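Side-chain contact in GDSL-like Lipase/Acylhydrolase family protein (Neisseria meningitidis, PDB 4K7J), which probably removes O-acetyl groups from peptidoglycan as an esterase of the SGNH (GDSL-like) hydrolase family: residues Lys41-Val46 against Lys79-Gly84. Residues are numbered along the deposited sequence; the frame is centred on the assembly and turned at random.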
# COMPACT_ATOMS: atom_id res chain seq x y z
N LYS A 41 9.20 -15.89 10.59
CA LYS A 41 8.84 -16.63 11.79
C LYS A 41 7.42 -16.28 12.22
O LYS A 41 6.64 -17.15 12.61
CB LYS A 41 9.85 -16.34 12.90
CG LYS A 41 9.67 -17.17 14.16
CD LYS A 41 10.65 -16.74 15.25
CE LYS A 41 12.08 -17.13 14.91
NZ LYS A 41 12.28 -18.60 14.96
N LYS A 42 7.05 -15.01 12.11
CA LYS A 42 5.68 -14.61 12.43
C LYS A 42 4.67 -15.16 11.41
O LYS A 42 3.59 -15.61 11.79
CB LYS A 42 5.56 -13.09 12.58
CG LYS A 42 4.16 -12.63 12.94
CD LYS A 42 4.09 -11.13 13.17
CE LYS A 42 2.66 -10.70 13.40
NZ LYS A 42 2.51 -9.24 13.63
N LEU A 43 5.02 -15.13 10.13
CA LEU A 43 4.12 -15.66 9.10
C LEU A 43 3.85 -17.15 9.30
O LEU A 43 2.69 -17.58 9.28
CB LEU A 43 4.67 -15.44 7.68
CG LEU A 43 3.67 -14.98 6.61
CD1 LEU A 43 4.11 -15.45 5.25
CD2 LEU A 43 2.23 -15.41 6.87
N GLN A 44 4.91 -17.92 9.52
CA GLN A 44 4.77 -19.36 9.75
C GLN A 44 3.84 -19.67 10.94
O GLN A 44 2.97 -20.52 10.84
CB GLN A 44 6.14 -20.03 9.96
CG GLN A 44 7.10 -19.93 8.77
CD GLN A 44 6.80 -20.92 7.65
OE1 GLN A 44 5.71 -21.49 7.57
NE2 GLN A 44 7.78 -21.11 6.76
N SER A 45 4.02 -18.97 12.05
CA SER A 45 3.16 -19.23 13.21
C SER A 45 1.71 -18.84 12.94
O SER A 45 0.80 -19.53 13.38
CB SER A 45 3.70 -18.60 14.50
OG SER A 45 4.05 -17.25 14.31
N VAL A 46 1.50 -17.75 12.20
CA VAL A 46 0.15 -17.42 11.74
C VAL A 46 -0.38 -18.56 10.89
O VAL A 46 -1.52 -19.01 11.08
CB VAL A 46 0.10 -16.11 10.91
CG1 VAL A 46 -1.26 -15.98 10.23
CG2 VAL A 46 0.36 -14.90 11.78
N LYS A 79 -6.94 -16.53 1.79
CA LYS A 79 -7.38 -17.92 1.68
C LYS A 79 -6.29 -18.87 2.18
O LYS A 79 -6.56 -19.84 2.89
CB LYS A 79 -7.75 -18.24 0.23
CG LYS A 79 -9.10 -17.69 -0.18
CD LYS A 79 -10.21 -18.38 0.63
CE LYS A 79 -11.60 -17.96 0.17
NZ LYS A 79 -12.06 -16.68 0.78
N THR A 80 -5.05 -18.57 1.83
CA THR A 80 -3.92 -19.40 2.20
C THR A 80 -3.61 -19.34 3.70
O THR A 80 -3.32 -20.37 4.31
CB THR A 80 -2.67 -18.98 1.40
OG1 THR A 80 -2.92 -19.13 -0.01
CG2 THR A 80 -1.47 -19.82 1.79
N TRP A 81 -3.67 -18.15 4.29
CA TRP A 81 -3.14 -17.96 5.63
C TRP A 81 -4.14 -17.36 6.63
O TRP A 81 -3.82 -17.18 7.81
CB TRP A 81 -1.86 -17.13 5.57
CG TRP A 81 -0.69 -17.84 4.92
CD1 TRP A 81 -0.30 -19.13 5.11
CD2 TRP A 81 0.24 -17.28 3.98
NE1 TRP A 81 0.81 -19.42 4.35
CE2 TRP A 81 1.16 -18.30 3.65
CE3 TRP A 81 0.39 -16.02 3.38
CZ2 TRP A 81 2.21 -18.10 2.75
CZ3 TRP A 81 1.43 -15.82 2.49
CH2 TRP A 81 2.33 -16.85 2.19
N GLY A 82 -5.35 -17.06 6.17
CA GLY A 82 -6.38 -16.55 7.06
C GLY A 82 -6.78 -15.12 6.76
O GLY A 82 -5.94 -14.27 6.47
N ASP A 83 -8.09 -14.86 6.85
CA ASP A 83 -8.64 -13.52 6.64
C ASP A 83 -8.48 -12.68 7.90
O ASP A 83 -9.34 -12.70 8.77
CB ASP A 83 -10.13 -13.60 6.29
CG ASP A 83 -10.73 -12.25 5.89
OD1 ASP A 83 -10.13 -11.18 6.18
OD2 ASP A 83 -11.82 -12.25 5.29
N GLY A 84 -7.40 -11.92 7.97
CA GLY A 84 -7.17 -11.04 9.11
C GLY A 84 -7.96 -9.74 9.08
O GLY A 84 -7.80 -8.91 9.96
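A CH-pi contact of L43 with the indole of W81 joins helix 38-47 to the last turn of helix 68-81, beside edge strand 208-215 of the mixed sheet, and it exemplifies how one aromatic residue at a helix end can pack a second helix by its face. Both methyls of the leucine lie over the same face of the ring system. CD1 stands 3.9 Å from the centroid of the six-membered ring of W81, only 15° off the ring normal, while CD2 of L43 lies over the CD2-CE3 edge of that ring, 4.0 Å from each of these W81 atoms. T80 CG2 lies against the opposite face, offset toward the rim. With CG anti to the carbonyl carbon (chi1 -68°), the indole of W81 is carried across to L43, and the two side chains cross at about a right angle. One turn beyond the leucine, V46 adds a lighter touch, its CG1 resting 3.7 Å from the carbonyl O of W81. Helix 68-81 ends at W81; G82 is the first residue to leave helical angles, with phi 114°, a conformation suited to glycine. Around this apolar junction, V372 of helix 354-373 and I209 of strand 208-215 each touch both L43 and W81, and F54 of strand 53-60 also meets the leucine.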